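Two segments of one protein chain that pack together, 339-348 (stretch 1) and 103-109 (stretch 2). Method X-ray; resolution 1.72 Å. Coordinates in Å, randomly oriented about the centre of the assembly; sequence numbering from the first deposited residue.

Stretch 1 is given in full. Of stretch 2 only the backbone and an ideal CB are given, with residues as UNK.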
ATOM      1  N   VAL A 339     -17.384  16.781   6.964  1.00 12.38           N
ATOM      2  CA  VAL A 339     -16.966  16.605   5.584  1.00 11.73           C
ATOM      3  C   VAL A 339     -15.606  15.832   5.507  1.00 11.81           C
ATOM      4  O   VAL A 339     -15.379  15.012   4.631  1.00 10.83           O
ATOM      5  CB  VAL A 339     -16.860  17.939   4.846  1.00 12.74           C
ATOM      6  CG1 VAL A 339     -16.321  17.749   3.419  1.00 12.36           C
ATOM      7  CG2 VAL A 339     -18.261  18.582   4.780  1.00 14.18           C
ATOM      8  N   TYR A 340     -14.720  16.062   6.449  1.00 10.76           N
ATOM      9  CA  TYR A 340     -13.407  15.428   6.403  1.00 12.06           C
ATOM     10  C   TYR A 340     -13.459  13.898   6.508  1.00 11.00           C
ATOM     11  O   TYR A 340     -12.432  13.238   6.305  1.00 11.65           O
ATOM     12  CB  TYR A 340     -12.382  16.011   7.422  1.00 12.60           C
ATOM     13  CG  TYR A 340     -12.730  15.895   8.886  1.00 12.99           C
ATOM     14  CD1 TYR A 340     -12.745  14.668   9.524  1.00 14.24           C
ATOM     15  CD2 TYR A 340     -12.996  17.046   9.663  1.00 16.16           C
ATOM     16  CE1 TYR A 340     -13.026  14.550  10.872  1.00 15.71           C
ATOM     17  CE2 TYR A 340     -13.310  16.926  11.011  1.00 16.22           C
ATOM     18  CZ  TYR A 340     -13.300  15.699  11.611  1.00 16.09           C
ATOM     19  OH  TYR A 340     -13.610  15.555  12.945  1.00 18.29           O
ATOM     20  N   MET A 341     -14.586  13.344   6.884  1.00 10.14           N
ATOM     21  CA  MET A 341     -14.749  11.926   7.039  1.00 10.18           C
ATOM     22  C   MET A 341     -15.307  11.288   5.784  1.00  8.81           C
ATOM     23  O   MET A 341     -15.379  10.062   5.788  1.00  8.39           O
ATOM     24  CB  MET A 341     -15.709  11.559   8.193  1.00 10.59           C
ATOM     25  CG  MET A 341     -15.154  11.833   9.598  1.00 12.01           C
ATOM     26  SD  MET A 341     -13.615  11.015   9.962  1.00 13.07           S
ATOM     27  CE  MET A 341     -14.079   9.304   9.898  1.00 13.56           C
ATOM     28  N   PHE A 342     -15.733  12.018   4.734  1.00  8.21           N
ATOM     29  CA  PHE A 342     -16.535  11.333   3.733  1.00  8.52           C
ATOM     30  C   PHE A 342     -15.829  10.192   2.945  1.00  8.57           C
ATOM     31  O   PHE A 342     -16.408   9.134   2.723  1.00  8.12           O
ATOM     32  CB  PHE A 342     -17.159  12.320   2.764  1.00  8.70           C
ATOM     33  CG  PHE A 342     -18.161  13.305   3.350  1.00  9.07           C
ATOM     34  CD1 PHE A 342     -18.655  13.194   4.605  1.00  9.69           C
ATOM     35  CD2 PHE A 342     -18.625  14.323   2.515  1.00 10.34           C
ATOM     36  CE1 PHE A 342     -19.580  14.157   5.068  1.00 10.70           C
ATOM     37  CE2 PHE A 342     -19.538  15.259   2.929  1.00  9.82           C
ATOM     38  CZ  PHE A 342     -20.026  15.170   4.231  1.00  9.48           C
ATOM     39  N   THR A 343     -14.581  10.421   2.559  1.00  8.96           N
ATOM     40  CA  THR A 343     -13.845   9.393   1.861  1.00  9.67           C
ATOM     41  C   THR A 343     -13.539   8.190   2.794  1.00  9.20           C
ATOM     42  O   THR A 343     -13.454   7.070   2.316  1.00  9.36           O
ATOM     43  CB  THR A 343     -12.601   9.966   1.152  1.00 10.80           C
ATOM     44  OG1 THR A 343     -13.096  10.830   0.100  1.00 13.76           O
ATOM     45  CG2 THR A 343     -11.778   8.860   0.495  1.00 10.18           C
ATOM     46  N   SER A 344     -13.316   8.439   4.095  1.00  9.14           N
ATOM     47  CA  SER A 344     -13.139   7.371   5.078  1.00  8.98           C
ATOM     48  C   SER A 344     -14.392   6.506   5.216  1.00  8.62           C
ATOM     49  O   SER A 344     -14.294   5.273   5.410  1.00  8.80           O
ATOM     50  CB  SER A 344     -12.708   7.940   6.456  1.00  9.72           C
ATOM     51  OG  SER A 344     -11.401   8.426   6.354  1.00 11.70           O
ATOM     52  N   LEU A 345     -15.573   7.124   5.067  1.00  8.78           N
ATOM     53  CA  LEU A 345     -16.852   6.406   5.109  1.00  9.43           C
ATOM     54  C   LEU A 345     -17.046   5.561   3.872  1.00  9.27           C
ATOM     55  O   LEU A 345     -17.507   4.425   3.944  1.00 10.02           O
ATOM     56  CB  LEU A 345     -18.042   7.340   5.348  1.00  9.64           C
ATOM     57  CG  LEU A 345     -17.978   8.038   6.692  1.00 10.52           C
ATOM     58  CD1 LEU A 345     -18.840   9.313   6.652  1.00 10.75           C
ATOM     59  CD2 LEU A 345     -18.468   7.053   7.752  1.00 11.66           C
ATOM     60  N   PHE A 346     -16.659   6.103   2.725  1.00  9.29           N
ATOM     61  CA  PHE A 346     -16.518   5.318   1.517  1.00  8.99           C
ATOM     62  C   PHE A 346     -15.623   4.093   1.777  1.00  8.41           C
ATOM     63  O   PHE A 346     -15.974   2.939   1.399  1.00  8.02           O
ATOM     64  CB  PHE A 346     -15.958   6.191   0.342  1.00  8.54           C
ATOM     65  CG  PHE A 346     -15.490   5.410  -0.845  1.00  9.41           C
ATOM     66  CD1 PHE A 346     -16.380   5.098  -1.881  1.00 10.09           C
ATOM     67  CD2 PHE A 346     -14.214   4.951  -0.923  1.00  9.58           C
ATOM     68  CE1 PHE A 346     -15.948   4.373  -2.980  1.00 11.06           C
ATOM     69  CE2 PHE A 346     -13.776   4.173  -1.993  1.00 10.41           C
ATOM     70  CZ  PHE A 346     -14.651   3.860  -3.011  1.00 11.42           C
ATOM     71  N   ALA A 347     -14.446   4.331   2.339  1.00  8.00           N
ATOM     72  CA  ALA A 347     -13.468   3.271   2.554  1.00  8.46           C
ATOM     73  C   ALA A 347     -14.046   2.169   3.476  1.00  8.10           C
ATOM     74  O   ALA A 347     -13.805   1.002   3.272  1.00  8.18           O
ATOM     75  CB  ALA A 347     -12.169   3.826   3.126  1.00  8.74           C
ATOM     76  N   LEU A 348     -14.734   2.585   4.538  1.00  8.08           N
ATOM     77  CA  LEU A 348     -15.419   1.640   5.443  1.00  8.30           C
ATOM     78  C   LEU A 348     -16.280   0.601   4.663  1.00  9.43           C
ATOM     79  O   LEU A 348     -16.155  -0.607   4.825  1.00  9.78           O
ATOM     80  CB  LEU A 348     -16.265   2.386   6.456  1.00 10.92           C
ATOM     81  CG  LEU A 348     -17.089   1.505   7.420  1.00 10.83           C
ATOM     82  CD1 LEU A 348     -16.333   0.457   8.192  1.00 12.60           C
ATOM     83  CD2 LEU A 348     -17.916   2.391   8.370  1.00 11.56           C
ATOM     84  N   UNK A 103      -5.024  13.872   7.271  1.00 13.65           N
ATOM     85  CA  UNK A 103      -6.040  13.303   6.388  1.00 14.53           C
ATOM     86  C   UNK A 103      -6.616  12.005   7.035  1.00 12.47           C
ATOM     87  O   UNK A 103      -5.858  11.138   7.488  1.00 10.75           O
ATOM     88  CB  UNK A 103      -5.445  13.013   5.009  1.00 14.53           C
ATOM     89  N   UNK A 104      -7.935  11.902   7.129  1.00 10.75           N
ATOM     90  CA  UNK A 104      -8.545  10.766   7.787  1.00 11.10           C
ATOM     91  C   UNK A 104      -8.202   9.422   7.100  1.00 10.70           C
ATOM     92  O   UNK A 104      -8.021   8.450   7.770  1.00 10.94           O
ATOM     93  CB  UNK A 104     -10.062  10.962   7.828  1.00 11.10           C
ATOM     94  N   UNK A 105      -8.107   9.387   5.767  1.00  9.76           N
ATOM     95  CA  UNK A 105      -7.767   8.173   5.082  1.00 11.07           C
ATOM     96  C   UNK A 105      -6.333   7.726   5.460  1.00  9.89           C
ATOM     97  O   UNK A 105      -6.078   6.530   5.630  1.00  9.54           O
ATOM     98  CB  UNK A 105      -7.903   8.371   3.571  1.00 11.07           C
ATOM     99  N   UNK A 106      -5.425   8.694   5.667  1.00 10.51           N
ATOM    100  CA  UNK A 106      -4.060   8.468   6.125  1.00  9.99           C
ATOM    101  C   UNK A 106      -4.015   7.874   7.534  1.00  9.51           C
ATOM    102  O   UNK A 106      -3.217   6.973   7.841  1.00  8.62           O
ATOM    103  CB  UNK A 106      -3.275   9.781   6.090  1.00  9.99           C
ATOM    104  N   UNK A 107      -4.874   8.377   8.403  1.00  9.22           N
ATOM    105  CA  UNK A 107      -4.991   7.791   9.717  1.00  9.42           C
ATOM    106  C   UNK A 107      -5.487   6.335   9.644  1.00  9.05           C
ATOM    107  O   UNK A 107      -5.001   5.446  10.351  1.00 10.07           O
ATOM    108  CB  UNK A 107      -5.934   8.634  10.577  1.00  9.42           C
ATOM    109  N   UNK A 108      -6.472   6.066   8.792  1.00  8.54           N
ATOM    110  CA  UNK A 108      -6.888   4.706   8.544  1.00  9.56           C
ATOM    111  C   UNK A 108      -5.743   3.836   8.034  1.00  9.21           C
ATOM    112  O   UNK A 108      -5.630   2.694   8.420  1.00  9.27           O
ATOM    113  CB  UNK A 108      -8.044   4.693   7.542  1.00  9.56           C
ATOM    114  N   UNK A 109      -4.956   4.322   7.090  1.00 10.39           N
ATOM    115  CA  UNK A 109      -3.842   3.626   6.515  1.00  9.88           C
ATOM    116  C   UNK A 109      -2.870   3.192   7.633  1.00 10.03           C
ATOM    117  O   UNK A 109      -2.416   2.006   7.669  1.00 10.77           O
ATOM    118  CB  UNK A 109      -3.142   4.509   5.480  1.00  9.88           C
TER

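Position 103 lies just before the helix of stretch 2, with phi/psi of -55/129, and its ideal CB has nothing of stretch 1 within 5.5 Å. The choice here is governed by the helix that follows, whose first amide groups lack backbone acceptors; Asp, Asn, Ser or Thr would all serve as an N-cap. The residue is Asp103, and its OD1 accepts from the backbone N of residue 105 at 2.9 Å, a capping bond.

At 104 the CA-to-CB bond points toward stretch 1 and meets it almost at once. The ideal CB is 3.2 Å from Ser344 OG, already tight, 3.6 Å from Tyr340 O and 4.1 Å from Met341 SD. Three neighbours so near the first side-chain atom favour Gly or Ala over anything bulky. Ala104 is found, its refined CB 3.3 Å from Ser344 OG and in apolar contact with Met341 SD at 4.1 Å. A water joins the backbones beside it, accepting from Ala104 N at 2.9 Å and donating to Tyr340 O at 2.8 Å.

Position 105 points sideways, its ideal CB 4.5 Å from Ser344 OG and 5.0 Å from Thr343 CG2. That gap leaves room for one more shell of atoms, so Val, Ile, Thr or perhaps Leu would suit. The residue is Val105, with chi1 in the t well. Its CG2 reaches Thr343 CG2 at 3.7 Å and Ser344 OG at 3.6 Å. Although Val105 N is 3.5 Å from Ser344 OG, the angle is too poor for a hydrogen bond.

Position 106 faces away, and an ideal CB would be crowded by the carbonyl O of 103 at 3.2 Å. A small residue is favoured, and Gly106 avoids that crowding.

At 107 the CA-to-CB bond points toward stretch 1, yet nothing lies within 5.5 Å of the ideal CB, so stretch 1 sets little limit. Met107 occupies the site without touching it.

Position 108, one turn after 104, also points toward stretch 1, but its ideal CB is 5.2 Å from Ser344 OG. A long apolar chain such as Met or Leu could bridge the space to Ser344 and the methyl group of Ala347. Met108, with chi angles m, t and p, does so: its SD lies 3.6 Å from Ser344 OG, and its CE packs against Ala347 CB at 3.7 Å.

Position 109 is out of reach of stretch 1, which therefore leaves the choice wide. Glu109 is found there, its OE2 hydrogen-bonded elsewhere in the structure.

Stretch 2, residues 103-109: DAVGMME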
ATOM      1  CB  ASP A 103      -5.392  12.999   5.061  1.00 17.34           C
ATOM      2  CG  ASP A 103      -6.388  12.527   4.019  1.00 23.31           C
ATOM      3  OD1 ASP A 103      -7.249  11.706   4.316  1.00 26.07           O
ATOM      4  OD2 ASP A 103      -6.328  13.003   2.868  1.00 32.61           O
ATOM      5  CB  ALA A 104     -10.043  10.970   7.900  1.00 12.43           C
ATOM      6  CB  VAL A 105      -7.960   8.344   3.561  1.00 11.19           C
ATOM      7  CG1 VAL A 105      -7.389   7.123   2.778  1.00 12.44           C
ATOM      8  CG2 VAL A 105      -9.432   8.525   3.313  1.00 12.61           C
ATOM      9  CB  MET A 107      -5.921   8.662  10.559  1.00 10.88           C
ATOM     10  CG  MET A 107      -5.394  10.061  10.721  1.00 12.16           C
ATOM     11  SD  MET A 107      -6.510  11.146  11.671  1.00 16.25           S
ATOM     12  CE  MET A 107      -6.486  10.324  13.167  1.00 16.14           C
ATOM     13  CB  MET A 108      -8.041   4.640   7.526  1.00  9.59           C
ATOM     14  CG  MET A 108      -9.327   5.291   7.911  1.00 11.74           C
ATOM     15  SD  MET A 108     -10.581   4.971   6.602  1.00 13.46           S
ATOM     16  CE  MET A 108     -10.717   3.304   6.476  1.00 11.40           C
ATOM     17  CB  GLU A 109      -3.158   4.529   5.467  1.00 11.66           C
ATOM     18  CG  GLU A 109      -2.010   3.947   4.708  1.00 12.62           C
ATOM     19  CD  GLU A 109      -1.083   5.006   4.120  1.00 16.33           C
ATOM     20  OE1 GLU A 109      -0.523   5.826   4.889  1.00 19.79           O
ATOM     21  OE2 GLU A 109      -0.801   4.990   2.934  1.00 16.61           O
TER
HETATM   22  O   HOH W   1      -9.735  13.925   6.180  1.00 12.84           O
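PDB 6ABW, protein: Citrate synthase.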